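Local atomic coordinates of sulfur oxidation protein soxB (Thermus thermophilus, PDB entry 2WDD), a protein that hydrolyses, as a dimanganese thiosulfohydrolase of the sulfur oxidation pathway, the sulfur-sulfur bond of a cysteine S-thiosulfonate to release sulfate. Residues D132-S137 with E174-L179; W164-G169 with L234-D239. All blocks are in the same frame, centred on the assembly; numbering follows the deposited sequence.

Contact 1 of 2, residues D132-S137 with E174-L179; sequences DTWTNS and EELLGL. With MN (manganese (II) ion), chain G; MN (manganese (II) ion), chain H.
Trp134 and Leu176 each turn CG anti to the carbonyl carbon (chi1 -62° and -69°), which sends the indole out of the 132-137 loop and brings the leucine of helix 170-179 back past it in the opposite direction. The benzene half of the indole does the touching. Leu176 CB sits 3.7 Å from Trp134 CZ3 and makes an off-centre CH-pi contact, 4.1 Å from the centroid of the six-membered ring and 29° off its normal. Farther along the same leucine, CD1 lies 3.8 Å from Trp134 CE3. Leu177, one residue on, crosses the indole at about a right angle and places CD2 at the ring edge, near its plane, 3.7 Å from Trp134 CH2. Two successive leucines thus cover the CZ3-CH2 end of the indole, and the long indole suits a gap that the backbones leave at 9.5 Å between the CA atoms of Trp134 and Leu176. No hydrogen bond crosses here; Trp134 NE1 has its polar partner in Gln152.

At the start of the loop the chemistry is quite different. OD2 of Asp132 bridges both manganese ions, 2.2 Å from each, as suits a carboxylate shared by two cations, while OD1 accepts a hydrogen bond from Trp164 N, which, with the two metal bonds to OD2, holds the carboxylate's rotation. A water joins the same two metals. One manganese is completed by Asp36, His38 and His288, the other by His163, His263 and His286.

The loop follows strand 124-129 of the six-stranded mixed sheet and leads into helix 138-143, for which Ser137 is the N-cap. Val149 of helix 146-155 and Met160 of strand 159-160 also pack on Trp134, so the indole of the metal-bearing loop lies among these elements and helix 170-179.

Contact 2 of 2, residues W164-G169 with L234-D239; sequences WEWTLG and LSFALD. With TBU (tertiary-butyl alcohol), chain E.
Phe236 points the edge of its ring at one face of Trp166 in an edge-to-face (T-shaped) pair, the planes at 83° and the phenyl centroid 4.7 Å from that of the five-membered ring. The leading atoms are CE1, 3.4 Å from Trp166 NE1, and CZ, 3.6 Å from Trp166 CE2. Leu234 supplies the other touch: its CD1 reaches Trp166 CZ3 at 3.6 Å, so phenylalanine takes the pyrrole half of the indole and leucine the benzene half.

In the next shell, Ser162 accepts the N-H of Trp166 NE1, which helps fix the turn of the indole, and Val173 of helix 170-179 packs on the same side chain. With CG anti to the carbonyl carbon (chi1 -63°), Trp166 carries its indole toward Phe236 from a 3-10 segment braced by Thr167, whose OG1 donates to Trp164 O at 2.7 Å within the carbonyl plane. Across the contact, strand 234-235 pairs with strand 190-191, and Asn188 holds Phe236 O. On the backbone of the same residue, Phe236 N gives a straight bond, 179°, to the hydroxyl O of tert-butyl alcohol at 2.9 Å; Lys223 also lines that pocket.

With no hydrogen bond between the segments, cohesion comes from dispersion and from the weak attraction of slightly positive phenyl C-H groups for the electron-rich indole face. Such a pair depends on ring orientation, which suits two buried aromatics, Trp166 NE1 being bonded to Ser162.

In the fold
The centres of contact 1 and contact 2 lie 13 Å apart, and their segments alternate along the chain; residues 132-137 and 164-169 also meet directly. Glu165 ties them at several points: its OE2 is 2.7 Å from Thr133 N, a probable hydrogen bond, and also accepts from Trp134 N, while OE1 takes Asp132 N and His163 N. One buried carboxylate thereby holds the backbone around two metal ligands. Apolar packing adds a second junction, Leu176 CD1 to Leu168 CD1 at 3.7 Å. The side chain of Trp166 is about 10 Å from a manganese ion, making contact 2 an outer layer behind the metal site that contact 1 enters through Asp132.

Contact 1 of 2, residues D132-S137 with E174-L179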
# COMPACT_ATOMS: atom_id res chain seq x y z
N ASP A 132 -1.10 -6.08 5.16
CA ASP A 132 -1.23 -4.63 5.37
C ASP A 132 -2.71 -4.37 5.55
O ASP A 132 -3.29 -3.47 4.94
CB ASP A 132 -0.67 -3.82 4.20
CG ASP A 132 0.82 -3.59 4.32
OD1 ASP A 132 1.42 -4.07 5.31
OD2 ASP A 132 1.39 -2.93 3.44
N THR A 133 -3.33 -5.20 6.39
CA THR A 133 -4.75 -5.13 6.62
C THR A 133 -5.10 -4.48 7.96
O THR A 133 -6.02 -3.68 8.05
CB THR A 133 -5.35 -6.55 6.60
OG1 THR A 133 -4.91 -7.23 5.42
CG2 THR A 133 -6.88 -6.52 6.66
N TRP A 134 -4.40 -4.92 9.00
CA TRP A 134 -4.76 -4.57 10.37
C TRP A 134 -4.49 -3.17 10.87
O TRP A 134 -4.99 -2.79 11.94
CB TRP A 134 -4.06 -5.52 11.35
CG TRP A 134 -4.42 -6.97 11.21
CD1 TRP A 134 -5.45 -7.52 10.49
CD2 TRP A 134 -3.80 -8.05 11.92
NE1 TRP A 134 -5.48 -8.88 10.67
CE2 TRP A 134 -4.48 -9.23 11.55
CE3 TRP A 134 -2.71 -8.14 12.79
CZ2 TRP A 134 -4.09 -10.49 12.02
CZ3 TRP A 134 -2.33 -9.38 13.27
CH2 TRP A 134 -3.03 -10.54 12.88
N THR A 135 -3.64 -2.45 10.15
CA THR A 135 -3.14 -1.17 10.63
C THR A 135 -3.52 0.04 9.80
O THR A 135 -4.10 -0.08 8.71
CB THR A 135 -1.60 -1.27 10.69
OG1 THR A 135 -1.09 -1.72 9.42
CG2 THR A 135 -1.17 -2.29 11.76
N ASN A 136 -3.15 1.20 10.33
CA ASN A 136 -3.24 2.48 9.61
C ASN A 136 -4.62 3.06 9.34
O ASN A 136 -4.90 3.54 8.24
CB ASN A 136 -2.40 2.42 8.33
CG ASN A 136 -1.09 1.70 8.55
OD1 ASN A 136 -0.82 0.67 7.94
ND2 ASN A 136 -0.27 2.23 9.46
N SER A 137 -5.46 3.08 10.37
CA SER A 137 -6.78 3.67 10.23
C SER A 137 -7.28 4.01 11.62
O SER A 137 -6.70 3.57 12.60
CB SER A 137 -7.75 2.69 9.57
OG SER A 137 -8.12 1.65 10.48
N GLU A 174 0.53 -11.88 17.94
CA GLU A 174 0.20 -13.24 18.38
C GLU A 174 -1.19 -13.31 19.02
O GLU A 174 -1.95 -14.26 18.79
CB GLU A 174 1.32 -13.82 19.23
CG GLU A 174 2.65 -13.78 18.48
CD GLU A 174 3.67 -14.79 18.96
OE1 GLU A 174 4.88 -14.53 18.78
OE2 GLU A 174 3.27 -15.86 19.48
N GLU A 175 -1.56 -12.28 19.78
CA GLU A 175 -2.88 -12.21 20.39
C GLU A 175 -3.94 -12.17 19.28
O GLU A 175 -4.95 -12.88 19.33
CB GLU A 175 -3.01 -10.93 21.23
CG GLU A 175 -2.68 -11.10 22.69
CD GLU A 175 -2.99 -9.86 23.50
OE1 GLU A 175 -2.82 -8.74 22.98
OE2 GLU A 175 -3.42 -10.00 24.67
N LEU A 176 -3.70 -11.32 18.29
CA LEU A 176 -4.64 -11.17 17.20
C LEU A 176 -4.75 -12.41 16.32
O LEU A 176 -5.83 -12.71 15.81
CB LEU A 176 -4.32 -9.93 16.37
CG LEU A 176 -4.58 -8.61 17.12
CD1 LEU A 176 -4.19 -7.42 16.24
CD2 LEU A 176 -6.05 -8.54 17.53
N LEU A 177 -3.66 -13.15 16.19
CA LEU A 177 -3.68 -14.38 15.40
C LEU A 177 -4.55 -15.42 16.12
O LEU A 177 -5.11 -16.31 15.49
CB LEU A 177 -2.27 -14.89 15.15
CG LEU A 177 -1.53 -14.14 14.04
CD1 LEU A 177 -0.10 -14.65 13.85
CD2 LEU A 177 -2.30 -14.20 12.73
N GLY A 178 -4.67 -15.27 17.44
CA GLY A 178 -5.53 -16.17 18.19
C GLY A 178 -6.98 -15.91 17.83
O GLY A 178 -7.80 -16.83 17.77
N LEU A 179 -7.30 -14.64 17.59
CA LEU A 179 -8.65 -14.24 17.24
C LEU A 179 -8.98 -14.53 15.77
O LEU A 179 -10.09 -14.91 15.44
CB LEU A 179 -8.87 -12.76 17.57
CG LEU A 179 -10.22 -12.14 17.20
CD1 LEU A 179 -11.35 -12.76 18.04
CD2 LEU A 179 -10.17 -10.62 17.41
MN MN G . 0.59 -1.57 1.90
MN MN H . 3.40 -3.42 2.55
O HOH W 1 2.58 -1.86 1.38

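Contact 2 of 2, residues W164-G169 with L234-D239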
# COMPACT_ATOMS: atom_id res chain seq x y z
N TRP A 164 2.77 -4.56 7.60
CA TRP A 164 2.54 -3.54 8.64
C TRP A 164 1.92 -4.08 9.91
O TRP A 164 1.96 -3.42 10.95
CB TRP A 164 1.73 -2.36 8.11
CG TRP A 164 2.57 -1.36 7.36
CD1 TRP A 164 2.92 -1.41 6.03
CD2 TRP A 164 3.11 -0.15 7.87
NE1 TRP A 164 3.69 -0.32 5.70
CE2 TRP A 164 3.81 0.48 6.82
CE3 TRP A 164 3.10 0.46 9.13
CZ2 TRP A 164 4.51 1.67 7.00
CZ3 TRP A 164 3.78 1.65 9.30
CH2 TRP A 164 4.48 2.24 8.24
N GLU A 165 1.36 -5.28 9.84
CA GLU A 165 0.78 -5.93 11.01
C GLU A 165 1.79 -5.91 12.16
O GLU A 165 1.42 -5.72 13.33
CB GLU A 165 0.51 -7.40 10.66
CG GLU A 165 -0.82 -7.65 9.95
CD GLU A 165 -0.91 -7.07 8.53
OE1 GLU A 165 0.13 -6.99 7.83
OE2 GLU A 165 -2.06 -6.78 8.12
N TRP A 166 3.05 -6.13 11.82
CA TRP A 166 4.08 -6.20 12.84
C TRP A 166 4.35 -4.92 13.60
O TRP A 166 5.06 -4.95 14.61
CB TRP A 166 5.37 -6.78 12.27
CG TRP A 166 5.14 -8.20 11.81
CD1 TRP A 166 4.82 -8.60 10.55
CD2 TRP A 166 5.04 -9.36 12.65
NE1 TRP A 166 4.56 -9.96 10.54
CE2 TRP A 166 4.69 -10.44 11.81
CE3 TRP A 166 5.23 -9.59 14.02
CZ2 TRP A 166 4.56 -11.75 12.29
CZ3 TRP A 166 5.06 -10.88 14.50
CH2 TRP A 166 4.75 -11.95 13.63
N THR A 167 3.81 -3.79 13.13
CA THR A 167 4.01 -2.53 13.84
C THR A 167 3.13 -2.46 15.08
O THR A 167 3.19 -1.49 15.84
CB THR A 167 3.86 -1.29 12.93
OG1 THR A 167 2.52 -1.19 12.45
CG2 THR A 167 4.84 -1.35 11.76
N LEU A 168 2.34 -3.51 15.29
CA LEU A 168 1.54 -3.61 16.51
C LEU A 168 2.40 -4.27 17.58
O LEU A 168 2.02 -4.29 18.75
CB LEU A 168 0.29 -4.46 16.28
CG LEU A 168 -0.76 -3.86 15.34
CD1 LEU A 168 -1.82 -4.88 15.00
CD2 LEU A 168 -1.39 -2.61 15.95
N GLY A 169 3.53 -4.82 17.18
CA GLY A 169 4.44 -5.54 18.06
C GLY A 169 4.15 -7.03 18.02
O GLY A 169 3.01 -7.44 17.82
N LEU A 234 12.80 -12.18 15.53
CA LEU A 234 12.35 -12.70 14.25
C LEU A 234 13.22 -12.28 13.07
O LEU A 234 13.77 -11.18 13.06
CB LEU A 234 10.94 -12.19 13.96
CG LEU A 234 9.88 -12.54 15.01
CD1 LEU A 234 8.53 -11.90 14.66
CD2 LEU A 234 9.76 -14.04 15.11
N SER A 235 13.27 -13.15 12.06
CA SER A 235 13.93 -12.85 10.80
C SER A 235 12.84 -13.02 9.73
O SER A 235 12.03 -13.94 9.82
CB SER A 235 15.05 -13.82 10.50
OG SER A 235 15.56 -13.59 9.20
N PHE A 236 12.81 -12.12 8.75
CA PHE A 236 11.83 -12.15 7.67
C PHE A 236 12.56 -12.31 6.33
O PHE A 236 11.97 -12.17 5.25
CB PHE A 236 11.10 -10.79 7.61
CG PHE A 236 10.05 -10.61 8.66
CD1 PHE A 236 8.71 -10.59 8.31
CD2 PHE A 236 10.40 -10.38 9.99
CE1 PHE A 236 7.73 -10.41 9.26
CE2 PHE A 236 9.41 -10.21 10.95
CZ PHE A 236 8.08 -10.24 10.58
N ALA A 237 13.88 -12.49 6.40
CA ALA A 237 14.70 -12.52 5.19
C ALA A 237 14.16 -13.31 4.01
O ALA A 237 13.64 -14.42 4.17
CB ALA A 237 16.12 -12.97 5.52
N LEU A 238 14.30 -12.74 2.82
CA LEU A 238 13.93 -13.43 1.59
C LEU A 238 14.90 -14.61 1.50
O LEU A 238 16.12 -14.42 1.57
CB LEU A 238 14.12 -12.49 0.39
CG LEU A 238 14.00 -13.11 -1.01
CD1 LEU A 238 12.56 -13.43 -1.33
CD2 LEU A 238 14.59 -12.17 -2.05
N ASP A 239 14.36 -15.81 1.39
CA ASP A 239 15.18 -17.02 1.36
C ASP A 239 14.72 -17.89 0.20
O ASP A 239 13.78 -18.68 0.32
CB ASP A 239 14.99 -17.78 2.69
CG ASP A 239 16.03 -18.87 2.90
OD1 ASP A 239 16.53 -19.44 1.91
OD2 ASP A 239 16.30 -19.19 4.08
O TBU E . 14.82 -10.03 8.74
C TBU E . 16.25 -10.02 8.47
C1 TBU E . 16.91 -11.19 9.16
C2 TBU E . 16.62 -10.14 6.99
C3 TBU E . 16.83 -8.73 9.02